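Local atomic coordinates of Nab2 (Chaetomium thermophilum, PDB entry 4LJ0), a protein that binds polyadenosine RNA through a tandem array of CCCH zinc fingers, of which this chain holds the third to the fifth. Residues P21-C26 and K38-L42; K43-R49 and F58-Q64. All coordinates share one frame. Residue numbers count along the deposited sequence, not the author numbering.

Contact 1: P21-C26 and K38-L42. With ZN (zinc ion), chain G; nucleotides of chain E.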
ATOM      1  N   PRO A  21      10.440  -4.089   8.399  1.00 53.11           N
ATOM      2  CA  PRO A  21      11.622  -4.799   7.894  1.00 54.35           C
ATOM      3  C   PRO A  21      12.781  -4.716   8.878  1.00 55.08           C
ATOM      4  O   PRO A  21      12.918  -3.716   9.582  1.00 58.56           O
ATOM      5  CB  PRO A  21      11.963  -4.039   6.610  1.00 47.26           C
ATOM      6  CG  PRO A  21      10.668  -3.483   6.152  1.00 55.71           C
ATOM      7  CD  PRO A  21       9.888  -3.160   7.397  1.00 49.98           C
ATOM      8  N   THR A  22      13.602  -5.758   8.927  1.00 54.86           N
ATOM      9  CA  THR A  22      14.728  -5.792   9.851  1.00 52.21           C
ATOM     10  C   THR A  22      15.765  -4.738   9.482  1.00 51.00           C
ATOM     11  O   THR A  22      16.218  -3.976  10.334  1.00 54.32           O
ATOM     12  CB  THR A  22      15.403  -7.176   9.857  1.00 58.77           C
ATOM     13  OG1 THR A  22      14.411  -8.196  10.024  1.00 63.39           O
ATOM     14  CG2 THR A  22      16.427  -7.274  10.982  1.00 59.82           C
ATOM     15  N   MET A  23      16.135  -4.694   8.206  1.00 48.85           N
ATOM     16  CA  MET A  23      17.192  -3.799   7.746  1.00 47.06           C
ATOM     17  C   MET A  23      16.679  -2.385   7.516  1.00 46.33           C
ATOM     18  O   MET A  23      15.594  -2.206   6.963  1.00 45.45           O
ATOM     19  CB  MET A  23      17.797  -4.332   6.450  1.00 43.77           C
ATOM     20  CG  MET A  23      18.500  -5.659   6.625  1.00 46.20           C
ATOM     21  SD  MET A  23      19.887  -5.505   7.762  1.00 51.23           S
ATOM     22  CE  MET A  23      21.058  -4.634   6.727  1.00 48.87           C
ATOM     23  N   PRO A  24      17.465  -1.372   7.922  1.00 43.87           N
ATOM     24  CA  PRO A  24      17.021   0.005   7.687  1.00 44.81           C
ATOM     25  C   PRO A  24      16.866   0.269   6.195  1.00 45.22           C
ATOM     26  O   PRO A  24      17.442  -0.460   5.389  1.00 44.26           O
ATOM     27  CB  PRO A  24      18.167   0.861   8.246  1.00 43.54           C
ATOM     28  CG  PRO A  24      19.056  -0.068   8.997  1.00 47.06           C
ATOM     29  CD  PRO A  24      18.845  -1.427   8.435  1.00 45.46           C
ATOM     30  N   PRO A  25      16.101   1.302   5.827  1.00 49.36           N
ATOM     31  CA  PRO A  25      15.920   1.625   4.408  1.00 47.28           C
ATOM     32  C   PRO A  25      17.220   2.124   3.791  1.00 43.41           C
ATOM     33  O   PRO A  25      17.991   2.795   4.474  1.00 40.63           O
ATOM     34  CB  PRO A  25      14.869   2.737   4.438  1.00 47.17           C
ATOM     35  CG  PRO A  25      15.045   3.380   5.770  1.00 51.67           C
ATOM     36  CD  PRO A  25      15.437   2.278   6.708  1.00 49.96           C
ATOM     37  N   CYS A  26      17.472   1.793   2.528  1.00 38.58           N
ATOM     38  CA  CYS A  26      18.682   2.260   1.861  1.00 35.63           C
ATOM     39  C   CYS A  26      18.567   3.737   1.514  1.00 35.91           C
ATOM     40  O   CYS A  26      17.621   4.145   0.840  1.00 35.99           O
ATOM     41  CB  CYS A  26      18.946   1.458   0.586  1.00 32.52           C
ATOM     42  SG  CYS A  26      20.498   1.926  -0.211  1.00 37.53           S
ATOM     43  N   LYS A  38      22.551  -4.596   1.083  1.00 41.99           N
ATOM     44  CA  LYS A  38      21.462  -5.393   1.647  1.00 41.90           C
ATOM     45  C   LYS A  38      20.563  -4.563   2.557  1.00 41.72           C
ATOM     46  O   LYS A  38      19.806  -5.110   3.359  1.00 39.80           O
ATOM     47  CB  LYS A  38      22.020  -6.572   2.446  1.00 48.07           C
ATOM     48  CG  LYS A  38      22.879  -7.526   1.642  1.00 52.57           C
ATOM     49  CD  LYS A  38      22.070  -8.270   0.600  1.00 65.73           C
ATOM     50  CE  LYS A  38      22.903  -9.347  -0.078  1.00 74.78           C
ATOM     51  NZ  LYS A  38      22.080 -10.213  -0.969  1.00 84.65           N
ATOM     52  N   PHE A  39      20.653  -3.243   2.459  1.00 42.63           N
ATOM     53  CA  PHE A  39      19.693  -2.397   3.143  1.00 37.14           C
ATOM     54  C   PHE A  39      18.350  -2.619   2.461  1.00 40.04           C
ATOM     55  O   PHE A  39      18.304  -3.146   1.352  1.00 36.91           O
ATOM     56  CB  PHE A  39      20.117  -0.933   3.078  1.00 44.25           C
ATOM     57  CG  PHE A  39      21.286  -0.603   3.965  1.00 40.21           C
ATOM     58  CD1 PHE A  39      21.114  -0.455   5.331  1.00 42.97           C
ATOM     59  CD2 PHE A  39      22.552  -0.439   3.435  1.00 43.21           C
ATOM     60  CE1 PHE A  39      22.187  -0.147   6.153  1.00 50.97           C
ATOM     61  CE2 PHE A  39      23.630  -0.129   4.251  1.00 50.84           C
ATOM     62  CZ  PHE A  39      23.447   0.014   5.610  1.00 51.72           C
ATOM     63  N   THR A  40      17.258  -2.248   3.115  1.00 36.29           N
ATOM     64  CA  THR A  40      15.943  -2.441   2.521  1.00 37.90           C
ATOM     65  C   THR A  40      15.735  -1.432   1.406  1.00 43.13           C
ATOM     66  O   THR A  40      15.809  -0.224   1.629  1.00 39.41           O
ATOM     67  CB  THR A  40      14.821  -2.291   3.555  1.00 42.22           C
ATOM     68  OG1 THR A  40      15.066  -3.178   4.651  1.00 42.56           O
ATOM     69  CG2 THR A  40      13.462  -2.623   2.934  1.00 44.88           C
ATOM     70  N   HIS A  41      15.479  -1.935   0.204  1.00 35.69           N
ATOM     71  CA  HIS A  41      15.212  -1.070  -0.934  1.00 38.67           C
ATOM     72  C   HIS A  41      13.714  -0.968  -1.173  1.00 38.89           C
ATOM     73  O   HIS A  41      13.064  -1.958  -1.482  1.00 35.86           O
ATOM     74  CB  HIS A  41      15.945  -1.595  -2.162  1.00 36.13           C
ATOM     75  CG  HIS A  41      17.431  -1.609  -1.996  1.00 37.94           C
ATOM     76  ND1 HIS A  41      18.132  -2.745  -1.660  1.00 37.45           N
ATOM     77  CD2 HIS A  41      18.344  -0.614  -2.077  1.00 31.84           C
ATOM     78  CE1 HIS A  41      19.418  -2.455  -1.566  1.00 40.54           C
ATOM     79  NE2 HIS A  41      19.573  -1.167  -1.817  1.00 37.25           N
ATOM     80  N   LEU A  42      13.160   0.229  -1.005  1.00 38.09           N
ATOM     81  CA  LEU A  42      11.719   0.412  -1.162  1.00 42.22           C
ATOM     82  C   LEU A  42      11.287   0.203  -2.605  1.00 44.54           C
ATOM     83  O   LEU A  42      12.061   0.421  -3.542  1.00 39.02           O
ATOM     84  CB  LEU A  42      11.287   1.808  -0.709  1.00 41.93           C
ATOM     85  CG  LEU A  42      11.695   2.282   0.688  1.00 48.83           C
ATOM     86  CD1 LEU A  42      10.796   3.438   1.114  1.00 49.61           C
ATOM     87  CD2 LEU A  42      11.658   1.170   1.706  1.00 55.21           C
TER
HETATM   88 ZN    ZN G 502      21.181   0.105  -1.426  1.00 35.91          ZN
ATOM     89  P     A E   2      21.704   5.060  12.194  1.00132.12           P
ATOM     90  OP1   A E   2      22.796   5.684  12.984  1.00133.64           O
ATOM     91  OP2   A E   2      20.305   5.138  12.691  1.00134.56           O
ATOM     92  O5'   A E   2      21.753   5.669  10.724  1.00100.23           O
ATOM     93  C5'   A E   2      21.694   4.820   9.582  1.00107.10           C
ATOM     94  C4'   A E   2      23.051   4.263   9.235  1.00111.14           C
ATOM     95  O4'   A E   2      22.925   3.419   8.057  1.00112.00           O
ATOM     96  C3'   A E   2      24.114   5.308   8.901  1.00107.75           C
ATOM     97  O3'   A E   2      25.396   4.857   9.338  1.00106.84           O
ATOM     98  C2'   A E   2      24.070   5.356   7.378  1.00109.22           C
ATOM     99  O2'   A E   2      25.262   5.810   6.770  1.00110.05           O
ATOM    100  C1'   A E   2      23.778   3.897   7.035  1.00108.49           C
ATOM    101  N9    A E   2      23.115   3.703   5.744  1.00 94.60           N
ATOM    102  C8    A E   2      21.774   3.741   5.445  1.00 80.37           C
ATOM    103  N7    A E   2      21.514   3.514   4.179  1.00 72.00           N
ATOM    104  C5    A E   2      22.766   3.308   3.612  1.00 85.99           C
ATOM    105  C6    A E   2      23.190   3.020   2.302  1.00 93.37           C
ATOM    106  N6    A E   2      22.362   2.881   1.265  1.00 95.73           N
ATOM    107  N1    A E   2      24.517   2.876   2.085  1.00101.93           N
ATOM    108  C2    A E   2      25.357   3.014   3.118  1.00103.01           C
ATOM    109  N3    A E   2      25.081   3.282   4.391  1.00 99.63           N
ATOM    110  C4    A E   2      23.756   3.414   4.570  1.00 94.10           C
TER
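This contact closes the second CCCH zinc finger of the chain, joining its first and last zinc ligands. C26 SG binds the zinc at 2.3 Å and H41 NE2 at 2.1 Å. C32 and C37 complete the site. Beside the metal the two segments pair through a single beta bridge between P25 and T40, with no regular strand on either side. T40 N donates to P24 O at 2.9 Å, and C26 N donates to T40 O at 2.8 Å. The prolines P24 and P25 have no amide hydrogen, so the donors here are T40 and C26. The T40 side chain adds a third bond. The F39 ring packs on P24, with P24 CD 4.0 Å from F39 CD1, while C26 CB meets F39 CB at 3.6 Å. One face of that ring carries the base of A2 of chain E, with F39 CE2 3.6 Å from C4 of the nucleotide. The finger thus offers an aromatic platform to polyadenosine right next to its metal site. P21 and L42, from the linkers, and T40, from within the second finger, touch W8 of the first finger. P21 CB lies 3.8 Å from T40 OG1, the hydroxyl that donates to M23 O at 2.6 Å.

Contact 2: K43-R49 and F58-Q64. With ZN (zinc ion), chain H; ACT (acetate ion), chain J; nucleotides of chain D.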
ATOM      1  N   LYS A  43      10.039  -0.224  -2.767  1.00 41.40           N
ATOM      2  CA  LYS A  43       9.423  -0.391  -4.073  1.00 44.42           C
ATOM      3  C   LYS A  43       8.375   0.694  -4.295  1.00 50.74           C
ATOM      4  O   LYS A  43       7.853   0.849  -5.400  1.00 54.68           O
ATOM      5  CB  LYS A  43       8.789  -1.777  -4.170  1.00 45.29           C
ATOM      6  CG  LYS A  43       9.796  -2.895  -3.987  1.00 50.19           C
ATOM      7  CD  LYS A  43       9.180  -4.258  -4.223  1.00 60.53           C
ATOM      8  CE  LYS A  43      10.238  -5.244  -4.687  1.00 62.41           C
ATOM      9  NZ  LYS A  43      11.234  -5.563  -3.635  1.00 55.09           N
ATOM     10  N   THR A  44       8.076   1.442  -3.238  1.00 40.84           N
ATOM     11  CA  THR A  44       7.135   2.549  -3.317  1.00 46.98           C
ATOM     12  C   THR A  44       7.783   3.732  -4.032  1.00 42.55           C
ATOM     13  O   THR A  44       8.821   4.225  -3.586  1.00 45.81           O
ATOM     14  CB  THR A  44       6.697   3.005  -1.911  1.00 51.55           C
ATOM     15  OG1 THR A  44       6.094   1.905  -1.217  1.00 54.02           O
ATOM     16  CG2 THR A  44       5.701   4.153  -1.997  1.00 42.74           C
ATOM     17  N   PRO A  45       7.185   4.189  -5.147  1.00 40.91           N
ATOM     18  CA  PRO A  45       7.755   5.350  -5.843  1.00 40.52           C
ATOM     19  C   PRO A  45       7.760   6.639  -5.021  1.00 43.67           C
ATOM     20  O   PRO A  45       6.827   6.903  -4.264  1.00 44.90           O
ATOM     21  CB  PRO A  45       6.860   5.505  -7.083  1.00 44.53           C
ATOM     22  CG  PRO A  45       5.693   4.614  -6.870  1.00 53.15           C
ATOM     23  CD  PRO A  45       6.127   3.539  -5.942  1.00 51.16           C
ATOM     24  N   CYS A  46       8.823   7.424  -5.169  1.00 40.96           N
ATOM     25  CA  CYS A  46       8.900   8.744  -4.557  1.00 40.83           C
ATOM     26  C   CYS A  46       7.889   9.661  -5.226  1.00 42.47           C
ATOM     27  O   CYS A  46       7.739   9.638  -6.448  1.00 46.27           O
ATOM     28  CB  CYS A  46      10.308   9.318  -4.707  1.00 36.99           C
ATOM     29  SG  CYS A  46      10.473  11.015  -4.150  1.00 39.86           S
ATOM     30  N   LYS A  47       7.200  10.468  -4.424  1.00 46.19           N
ATOM     31  CA  LYS A  47       6.099  11.291  -4.919  1.00 50.71           C
ATOM     32  C   LYS A  47       6.556  12.677  -5.366  1.00 50.31           C
ATOM     33  O   LYS A  47       5.787  13.413  -5.978  1.00 53.70           O
ATOM     34  CB  LYS A  47       5.021  11.430  -3.838  1.00 52.83           C
ATOM     35  CG  LYS A  47       5.477  12.187  -2.600  1.00 56.46           C
ATOM     36  CD  LYS A  47       4.413  12.198  -1.512  1.00 64.80           C
ATOM     37  CE  LYS A  47       4.904  12.934  -0.269  1.00 77.41           C
ATOM     38  NZ  LYS A  47       3.852  13.056   0.782  1.00 83.70           N
ATOM     39  N   PHE A  48       7.802  13.031  -5.065  1.00 46.94           N
ATOM     40  CA  PHE A  48       8.304  14.371  -5.363  1.00 47.01           C
ATOM     41  C   PHE A  48       8.916  14.462  -6.756  1.00 51.33           C
ATOM     42  O   PHE A  48       9.696  13.600  -7.161  1.00 51.11           O
ATOM     43  CB  PHE A  48       9.334  14.794  -4.319  1.00 51.14           C
ATOM     44  CG  PHE A  48       8.761  14.959  -2.944  1.00 55.25           C
ATOM     45  CD1 PHE A  48       8.166  16.150  -2.568  1.00 58.96           C
ATOM     46  CD2 PHE A  48       8.808  13.920  -2.029  1.00 52.14           C
ATOM     47  CE1 PHE A  48       7.634  16.305  -1.306  1.00 63.87           C
ATOM     48  CE2 PHE A  48       8.279  14.071  -0.765  1.00 57.01           C
ATOM     49  CZ  PHE A  48       7.691  15.264  -0.403  1.00 64.49           C
ATOM     50  N   ARG A  49       8.554  15.516  -7.482  1.00 63.39           N
ATOM     51  CA  ARG A  49       9.073  15.745  -8.826  1.00 65.71           C
ATOM     52  C   ARG A  49       9.442  17.210  -9.019  1.00 68.05           C
ATOM     53  O   ARG A  49       8.564  18.044  -9.230  1.00 77.41           O
ATOM     54  CB  ARG A  49       8.044  15.328  -9.876  1.00 74.69           C
ATOM     55  CG  ARG A  49       7.784  13.836  -9.902  1.00 73.96           C
ATOM     56  CD  ARG A  49       7.049  13.409 -11.157  1.00 91.25           C
ATOM     57  NE  ARG A  49       6.883  11.957 -11.209  1.00 98.47           N
ATOM     58  CZ  ARG A  49       7.790  11.112 -11.692  1.00 97.50           C
ATOM     59  NH1 ARG A  49       8.940  11.559 -12.181  1.00 92.87           N
ATOM     60  NH2 ARG A  49       7.542   9.808 -11.691  1.00101.63           N
ATOM     61  N   PHE A  58      12.830   6.255  -0.988  1.00 37.08           N
ATOM     62  CA  PHE A  58      11.816   5.794  -1.920  1.00 39.94           C
ATOM     63  C   PHE A  58      12.408   5.515  -3.302  1.00 38.16           C
ATOM     64  O   PHE A  58      13.593   5.749  -3.541  1.00 35.86           O
ATOM     65  CB  PHE A  58      10.666   6.791  -1.963  1.00 42.06           C
ATOM     66  CG  PHE A  58       9.877   6.830  -0.686  1.00 45.68           C
ATOM     67  CD1 PHE A  58      10.226   7.697   0.335  1.00 41.81           C
ATOM     68  CD2 PHE A  58       8.810   5.970  -0.492  1.00 46.93           C
ATOM     69  CE1 PHE A  58       9.508   7.722   1.519  1.00 43.37           C
ATOM     70  CE2 PHE A  58       8.091   5.989   0.689  1.00 48.47           C
ATOM     71  CZ  PHE A  58       8.440   6.868   1.695  1.00 49.71           C
ATOM     72  N   LEU A  59      11.582   4.987  -4.193  1.00 34.11           N
ATOM     73  CA  LEU A  59      12.031   4.537  -5.505  1.00 38.46           C
ATOM     74  C   LEU A  59      11.898   5.662  -6.526  1.00 42.71           C
ATOM     75  O   LEU A  59      10.816   6.216  -6.708  1.00 45.79           O
ATOM     76  CB  LEU A  59      11.197   3.328  -5.938  1.00 39.70           C
ATOM     77  CG  LEU A  59      11.473   2.700  -7.306  1.00 41.45           C
ATOM     78  CD1 LEU A  59      12.865   2.094  -7.353  1.00 47.43           C
ATOM     79  CD2 LEU A  59      10.420   1.652  -7.620  1.00 48.84           C
ATOM     80  N   HIS A  60      13.004   5.990  -7.188  1.00 43.57           N
ATOM     81  CA  HIS A  60      13.034   7.077  -8.163  1.00 45.27           C
ATOM     82  C   HIS A  60      13.221   6.563  -9.583  1.00 52.39           C
ATOM     83  O   HIS A  60      13.864   5.537  -9.799  1.00 50.65           O
ATOM     84  CB  HIS A  60      14.164   8.047  -7.818  1.00 43.35           C
ATOM     85  CG  HIS A  60      14.077   8.591  -6.428  1.00 41.29           C
ATOM     86  ND1 HIS A  60      14.629   7.950  -5.340  1.00 36.40           N
ATOM     87  CD2 HIS A  60      13.475   9.702  -5.945  1.00 39.45           C
ATOM     88  CE1 HIS A  60      14.382   8.650  -4.249  1.00 44.81           C
ATOM     89  NE2 HIS A  60      13.684   9.719  -4.589  1.00 41.82           N
ATOM     90  N   GLU A  61      12.653   7.288 -10.544  1.00 57.87           N
ATOM     91  CA  GLU A  61      12.856   7.011 -11.963  1.00 59.79           C
ATOM     92  C   GLU A  61      14.028   7.838 -12.478  1.00 64.46           C
ATOM     93  O   GLU A  61      14.469   8.773 -11.809  1.00 57.87           O
ATOM     94  CB  GLU A  61      11.601   7.373 -12.758  1.00 62.07           C
ATOM     95  CG  GLU A  61      10.368   6.582 -12.370  1.00 80.59           C
ATOM     96  CD  GLU A  61       9.147   6.974 -13.180  1.00 99.29           C
ATOM     97  OE1 GLU A  61       9.172   8.052 -13.812  1.00105.09           O
ATOM     98  OE2 GLU A  61       8.165   6.204 -13.187  1.00108.56           O
ATOM     99  N   GLU A  62      14.525   7.505 -13.668  1.00 67.21           N
ATOM    100  CA  GLU A  62      15.619   8.265 -14.261  1.00 74.50           C
ATOM    101  C   GLU A  62      15.160   9.693 -14.539  1.00 78.30           C
ATOM    102  O   GLU A  62      14.161   9.915 -15.226  1.00 83.37           O
ATOM    103  CB  GLU A  62      16.139   7.595 -15.539  1.00 83.85           C
ATOM    104  CG  GLU A  62      15.139   7.516 -16.686  1.00100.20           C
ATOM    105  CD  GLU A  62      15.704   6.792 -17.898  1.00109.66           C
ATOM    106  OE1 GLU A  62      14.911   6.342 -18.753  1.00105.92           O
ATOM    107  OE2 GLU A  62      16.945   6.676 -17.996  1.00115.06           O
ATOM    108  N   GLY A  63      15.880  10.655 -13.971  1.00 70.81           N
ATOM    109  CA  GLY A  63      15.575  12.061 -14.167  1.00 67.86           C
ATOM    110  C   GLY A  63      14.704  12.657 -13.076  1.00 63.82           C
ATOM    111  O   GLY A  63      14.486  13.867 -13.048  1.00 69.76           O
ATOM    112  N   GLN A  64      14.205  11.818 -12.173  1.00 53.71           N
ATOM    113  CA  GLN A  64      13.332  12.294 -11.102  1.00 53.60           C
ATOM    114  C   GLN A  64      14.114  13.031 -10.016  1.00 53.30           C
ATOM    115  O   GLN A  64      13.569  13.888  -9.319  1.00 57.72           O
ATOM    116  CB  GLN A  64      12.553  11.133 -10.482  1.00 50.66           C
ATOM    117  CG  GLN A  64      11.601  11.569  -9.377  1.00 49.65           C
ATOM    118  CD  GLN A  64      10.658  10.469  -8.940  1.00 48.86           C
ATOM    119  OE1 GLN A  64      10.765   9.327  -9.387  1.00 51.17           O
ATOM    120  NE2 GLN A  64       9.723  10.809  -8.062  1.00 52.47           N
TER
HETATM  121 ZN    ZN H 503      12.680  10.926  -3.392  1.00 37.86          ZN
HETATM  122  C   ACT J 505       8.399  -0.709   0.130  1.00 53.42           C
HETATM  123  O   ACT J 505       8.316   0.087   1.087  1.00 71.65           O
HETATM  124  OXT ACT J 505       7.967  -0.280  -0.957  1.00 53.62           O
HETATM  125  CH3 ACT J 505       8.986  -2.084   0.278  1.00 57.88           C
ATOM    126  P     A D   3       5.622  13.103   7.993  1.00 88.70           P
ATOM    127  OP1   A D   3       6.770  14.034   8.121  1.00 87.96           O
ATOM    128  OP2   A D   3       4.286  13.640   7.623  1.00 82.75           O
ATOM    129  O5'   A D   3       5.996  11.982   6.921  1.00103.33           O
ATOM    130  C5'   A D   3       7.337  11.519   6.782  1.00 99.41           C
ATOM    131  C4'   A D   3       8.054  12.165   5.617  1.00 97.67           C
ATOM    132  O4'   A D   3       8.148  11.217   4.512  1.00 91.71           O
ATOM    133  C3'   A D   3       7.402  13.430   5.044  1.00101.61           C
ATOM    134  O3'   A D   3       8.400  14.404   4.731  1.00106.60           O
ATOM    135  C2'   A D   3       6.742  12.931   3.763  1.00 96.43           C
ATOM    136  O2'   A D   3       6.566  13.915   2.767  1.00 99.37           O
ATOM    137  C1'   A D   3       7.714  11.842   3.322  1.00 86.70           C
ATOM    138  N9    A D   3       7.122  10.849   2.418  1.00 71.24           N
ATOM    139  C8    A D   3       6.039  10.027   2.617  1.00 69.14           C
ATOM    140  N7    A D   3       5.753   9.271   1.580  1.00 65.71           N
ATOM    141  C5    A D   3       6.704   9.621   0.629  1.00 57.23           C
ATOM    142  C6    A D   3       6.953   9.184  -0.688  1.00 55.55           C
ATOM    143  N6    A D   3       6.236   8.255  -1.324  1.00 62.65           N
ATOM    144  N1    A D   3       7.983   9.747  -1.353  1.00 54.96           N
ATOM    145  C2    A D   3       8.713  10.678  -0.731  1.00 50.03           C
ATOM    146  N3    A D   3       8.581  11.167   0.498  1.00 56.45           N
ATOM    147  C4    A D   3       7.548  10.592   1.135  1.00 57.98           C
ATOM    148  P     A D   4       8.337  15.876   5.381  1.00119.81           P
ATOM    149  OP1   A D   4       9.669  16.162   5.969  1.00118.84           O
ATOM    150  OP2   A D   4       7.123  16.011   6.225  1.00118.41           O
ATOM    151  O5'   A D   4       8.127  16.846   4.136  1.00108.81           O
ATOM    152  C5'   A D   4       7.667  18.177   4.330  1.00107.03           C
ATOM    153  C4'   A D   4       7.932  19.042   3.123  1.00102.05           C
ATOM    154  O4'   A D   4       9.340  18.978   2.770  1.00 99.41           O
ATOM    155  C3'   A D   4       7.211  18.643   1.845  1.00101.30           C
ATOM    156  O3'   A D   4       5.868  19.092   1.796  1.00101.46           O
ATOM    157  C2'   A D   4       8.102  19.244   0.765  1.00100.42           C
ATOM    158  O2'   A D   4       7.875  20.640   0.626  1.00102.56           O
ATOM    159  C1'   A D   4       9.488  19.023   1.365  1.00 94.50           C
ATOM    160  N9    A D   4      10.078  17.748   0.918  1.00 82.16           N
ATOM    161  C8    A D   4      10.104  16.555   1.598  1.00 79.41           C
ATOM    162  N7    A D   4      10.693  15.583   0.945  1.00 73.68           N
ATOM    163  C5    A D   4      11.077  16.180  -0.248  1.00 66.80           C
ATOM    164  C6    A D   4      11.750  15.681  -1.376  1.00 57.34           C
ATOM    165  N6    A D   4      12.167  14.416  -1.478  1.00 60.94           N
ATOM    166  N1    A D   4      11.982  16.534  -2.401  1.00 49.21           N
ATOM    167  C2    A D   4      11.557  17.801  -2.289  1.00 60.68           C
ATOM    168  N3    A D   4      10.916  18.387  -1.281  1.00 68.88           N
ATOM    169  C4    A D   4      10.703  17.512  -0.282  1.00 71.25           C
TER
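F58 lies under the adenine of A3 of chain D, with F58 CZ 3.4 Å from C5 of that base over one ring face. The base edge is read by the backbone of the other segment. N6 of A3 donates to P45 O at 3.3 Å, and K47 N donates to N1 of A3 at 3.3 Å. A donor at N6 and an acceptor at N1 are what adenine offers, so the geometry is consistent with adenine recognition. F48 presents its edge to A3 and one face to the next base, with F48 CZ 3.3 Å from N7 of A4 of chain D.

Behind this surface is the CCCH zinc site. C46 SG binds the metal at 2.3 Å and H60 NE2 at 2.0 Å, with C51 and C56 as the other ligands. A single beta bridge pairs P45 with L59. L59 N donates to T44 O at 2.9 Å, and C46 N to L59 O at 2.8 Å. Q64 clamps the far end: its NE2 donates to C46 O at 2.8 Å and F48 O at 2.9 Å. E61 N donates to Q64 OE1 at 3.0 Å across a type II turn from E61 to Q64. R49 NH2 forms a salt bridge with E61 OE1 at 3.2 Å, and its guanidinium lies over the Q64 amide.

The chain has no helices or strands, so the neighbours are loops. H60 ND1 is hydrogen-bonded to E31 and the F58 backbone to G30, which sets this finger against the second one.

In the fold
From the N terminus, the first finger holds its zinc through C5, C11, C16 and H20 and leads into P21. Contact 1 then closes the loop of the second finger, bringing K38-L42 back to P21-C26. The next residue, K43, opens contact 2, which closes the third finger when F58-Q64 returns to K43-R49. The two loops follow in series, neither nested nor crossed. Their centres are 16 Å apart, on opposite sides of the chain's centre. They still touch at the join: L42 CD1 packs on F58 CD2 at 3.6 Å, and L42 O lies 3.9 Å from L59 CB. L42 also reaches W8, so one leucine touches both the first and third fingers.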